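Local atomic coordinates of protein (glyceraldehyde 3-phosphate dehydrogenase) (Sulfolobus solfataricus, PDB entry 1B7G), a protein that oxidises and phosphorylates D-glyceraldehyde 3-phosphate to 1,3-bisphosphoglycerate in glycolysis, using NADP in marked preference to NAD. Residues A[5-10]-A[95-100]. The protein carries 1 engineered substitution. Sequence-based numbering, arbitrary orientation.
Sequences AVNGYG and PIYLQL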
ATOM      1  N   ALA A   5     -27.048   1.760  -0.322  1.00 31.16           N
ATOM      2  CA  ALA A   5     -26.549   1.021   0.830  1.00 34.28           C
ATOM      3  C   ALA A   5     -25.422   0.047   0.403  1.00 34.77           C
ATOM      4  O   ALA A   5     -25.500  -0.478  -0.691  1.00 31.65           O
ATOM      5  CB  ALA A   5     -27.725   0.195   1.352  1.00 27.17           C
ATOM      6  N   VAL A   6     -24.449  -0.236   1.240  1.00 36.06           N
ATOM      7  CA  VAL A   6     -23.426  -1.249   1.040  1.00 34.34           C
ATOM      8  C   VAL A   6     -23.498  -2.296   2.154  1.00 30.63           C
ATOM      9  O   VAL A   6     -23.205  -2.049   3.311  1.00 32.55           O
ATOM     10  CB  VAL A   6     -21.977  -0.732   0.991  1.00 25.27           C
ATOM     11  CG1 VAL A   6     -21.005  -1.863   0.711  1.00 26.45           C
ATOM     12  CG2 VAL A   6     -21.831   0.357  -0.062  1.00 25.89           C
ATOM     13  N   ASN A   7     -23.867  -3.509   1.756  1.00 28.50           N
ATOM     14  CA  ASN A   7     -24.033  -4.603   2.719  1.00 33.19           C
ATOM     15  C   ASN A   7     -22.773  -5.455   2.719  1.00 34.70           C
ATOM     16  O   ASN A   7     -22.432  -6.098   1.733  1.00 33.21           O
ATOM     17  CB  ASN A   7     -25.316  -5.365   2.370  1.00 28.25           C
ATOM     18  CG  ASN A   7     -25.635  -6.438   3.408  1.00 34.77           C
ATOM     19  OD1 ASN A   7     -24.953  -6.513   4.421  1.00 33.00           O
ATOM     20  ND2 ASN A   7     -26.640  -7.271   3.149  1.00 33.28           N
ATOM     21  N   GLY A   8     -21.977  -5.325   3.774  1.00 37.66           N
ATOM     22  CA  GLY A   8     -20.700  -5.972   3.950  1.00 39.43           C
ATOM     23  C   GLY A   8     -19.513  -5.050   3.736  1.00 38.91           C
ATOM     24  O   GLY A   8     -18.954  -4.993   2.634  1.00 47.65           O
ATOM     25  N   TYR A   9     -19.022  -4.365   4.754  1.00 40.48           N
ATOM     26  CA  TYR A   9     -17.899  -3.442   4.671  1.00 36.84           C
ATOM     27  C   TYR A   9     -16.573  -4.173   4.744  1.00 37.75           C
ATOM     28  O   TYR A   9     -15.862  -4.053   5.755  1.00 34.68           O
ATOM     29  CB  TYR A   9     -18.023  -2.431   5.850  1.00 36.22           C
ATOM     30  CG  TYR A   9     -17.204  -1.175   5.702  1.00 29.47           C
ATOM     31  CD1 TYR A   9     -17.602  -0.196   4.778  1.00 26.62           C
ATOM     32  CD2 TYR A   9     -16.051  -0.952   6.426  1.00 24.74           C
ATOM     33  CE1 TYR A   9     -16.871   0.971   4.633  1.00 28.44           C
ATOM     34  CE2 TYR A   9     -15.322   0.223   6.275  1.00 27.69           C
ATOM     35  CZ  TYR A   9     -15.742   1.171   5.379  1.00 30.42           C
ATOM     36  OH  TYR A   9     -14.993   2.319   5.192  1.00 33.11           O
ATOM     37  N   GLY A  10     -16.188  -4.921   3.692  1.00 33.45           N
ATOM     38  CA  GLY A  10     -14.910  -5.688   3.760  1.00 29.83           C
ATOM     39  C   GLY A  10     -13.998  -5.113   2.678  1.00 34.44           C
ATOM     40  O   GLY A  10     -14.152  -3.926   2.333  1.00 23.53           O
ATOM     41  N   PRO A  95     -33.794 -13.062  -0.558  1.00 42.28           N
ATOM     42  CA  PRO A  95     -35.193 -13.017  -0.149  1.00 43.03           C
ATOM     43  C   PRO A  95     -35.538 -11.774   0.663  1.00 45.13           C
ATOM     44  O   PRO A  95     -36.639 -11.220   0.510  1.00 48.07           O
ATOM     45  CB  PRO A  95     -35.398 -14.287   0.654  1.00 41.04           C
ATOM     46  CG  PRO A  95     -34.040 -14.771   1.027  1.00 41.67           C
ATOM     47  CD  PRO A  95     -33.108 -14.288  -0.052  1.00 42.92           C
ATOM     48  N   ILE A  96     -34.645 -11.279   1.508  1.00 42.82           N
ATOM     49  CA  ILE A  96     -34.893 -10.043   2.266  1.00 46.87           C
ATOM     50  C   ILE A  96     -35.010  -8.830   1.372  1.00 47.21           C
ATOM     51  O   ILE A  96     -35.987  -8.057   1.431  1.00 42.32           O
ATOM     52  CB  ILE A  96     -33.812  -9.884   3.348  1.00 50.22           C
ATOM     53  CG1 ILE A  96     -33.926 -11.064   4.322  1.00 49.42           C
ATOM     54  CG2 ILE A  96     -33.948  -8.572   4.095  1.00 37.59           C
ATOM     55  CD1 ILE A  96     -32.712 -11.361   5.145  1.00 65.23           C
ATOM     56  N   TYR A  97     -34.108  -8.656   0.396  1.00 43.89           N
ATOM     57  CA  TYR A  97     -34.253  -7.547  -0.551  1.00 44.41           C
ATOM     58  C   TYR A  97     -35.565  -7.653  -1.339  1.00 41.32           C
ATOM     59  O   TYR A  97     -36.182  -6.652  -1.712  1.00 40.07           O
ATOM     60  CB  TYR A  97     -33.085  -7.456  -1.515  1.00 41.88           C
ATOM     61  CG  TYR A  97     -31.694  -7.480  -0.932  1.00 39.41           C
ATOM     62  CD1 TYR A  97     -31.366  -6.826   0.242  1.00 39.12           C
ATOM     63  CD2 TYR A  97     -30.682  -8.163  -1.609  1.00 35.91           C
ATOM     64  CE1 TYR A  97     -30.080  -6.842   0.751  1.00 38.90           C
ATOM     65  CE2 TYR A  97     -29.384  -8.173  -1.117  1.00 36.37           C
ATOM     66  CZ  TYR A  97     -29.083  -7.525   0.060  1.00 38.62           C
ATOM     67  OH  TYR A  97     -27.813  -7.568   0.577  1.00 29.82           O
ATOM     68  N   LEU A  98     -35.997  -8.871  -1.670  1.00 42.48           N
ATOM     69  CA  LEU A  98     -37.233  -9.029  -2.426  1.00 43.48           C
ATOM     70  C   LEU A  98     -38.465  -8.618  -1.609  1.00 43.32           C
ATOM     71  O   LEU A  98     -39.401  -7.997  -2.141  1.00 40.42           O
ATOM     72  CB  LEU A  98     -37.439 -10.486  -2.851  1.00 45.84           C
ATOM     73  CG  LEU A  98     -36.736 -10.902  -4.141  1.00 49.65           C
ATOM     74  CD1 LEU A  98     -36.665 -12.423  -4.217  1.00 47.15           C
ATOM     75  CD2 LEU A  98     -37.429 -10.286  -5.336  1.00 52.05           C
ATOM     76  N   GLN A  99     -38.478  -9.057  -0.361  1.00 39.13           N
ATOM     77  CA  GLN A  99     -39.621  -8.784   0.522  1.00 49.08           C
ATOM     78  C   GLN A  99     -39.662  -7.311   0.910  1.00 48.34           C
ATOM     79  O   GLN A  99     -40.727  -6.709   1.053  1.00 47.14           O
ATOM     80  CB  GLN A  99     -39.587  -9.670   1.767  1.00 46.66           C
ATOM     81  CG  GLN A  99     -38.559  -9.243   2.795  1.00 70.01           C
ATOM     82  CD  GLN A  99     -38.867  -9.741   4.192  1.00 78.63           C
ATOM     83  OE1 GLN A  99     -38.471 -10.851   4.567  1.00 83.53           O
ATOM     84  NE2 GLN A  99     -39.568  -8.917   4.970  1.00 79.33           N
ATOM     85  N   LEU A 100     -38.483  -6.697   0.983  1.00 45.00           N
ATOM     86  CA  LEU A 100     -38.366  -5.280   1.278  1.00 44.50           C
ATOM     87  C   LEU A 100     -38.333  -4.468  -0.006  1.00 42.86           C
ATOM     88  O   LEU A 100     -38.134  -3.259   0.010  1.00 43.58           O
ATOM     89  CB  LEU A 100     -37.183  -4.984   2.182  1.00 35.59           C
ATOM     90  CG  LEU A 100     -37.187  -5.683   3.549  1.00 42.05           C
ATOM     91  CD1 LEU A 100     -35.890  -5.427   4.290  1.00 43.15           C
ATOM     92  CD2 LEU A 100     -38.385  -5.180   4.358  1.00 46.44           C
TER
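N7, at the end of strand 2-7, and Y97, on helix 89-99, meet through a single hydrogen bond, from N7 ND2 to Y97 OH at 2.8 Å. The bond is fairly straight, with an N-H...O angle of 158°, and it uses an N-H that lies near the amide plane. The amide nitrogen sits at the ring's edge, near its plane, while the amide and ring planes stand 81° apart. The contact is made at the hydroxyl end of the ring, where Y97 CZ is the next nearest atom, 3.9 Å from N7 ND2. The backbones lie far apart, with the CA atoms of N7 and Y97 separated by 11.1 Å; the Y97 ring and hydroxyl reach most of the way toward the strand, and N7, with CG anti to its N (chi1 -174°), presents its amide to meet them. Just 68 Å² is buried in all, shared almost equally by these two buried residues. Y97 OH also hydrogen-bonds D83 OD2, which ties the phenol to the end of the neighbouring strand 80-83 as well. Replacing N7 with a leucine would probably cost Y97 OH its amide donor and weaken the link between strand and helix. The parallel strand leading into G8 and G10, with a helix packed against the parallel sheet, is the architecture of a Rossmann-type dinucleotide-binding domain, where these glycines fit a GxGxxG pattern, consistent with NAD(P) binding at the adjoining turn.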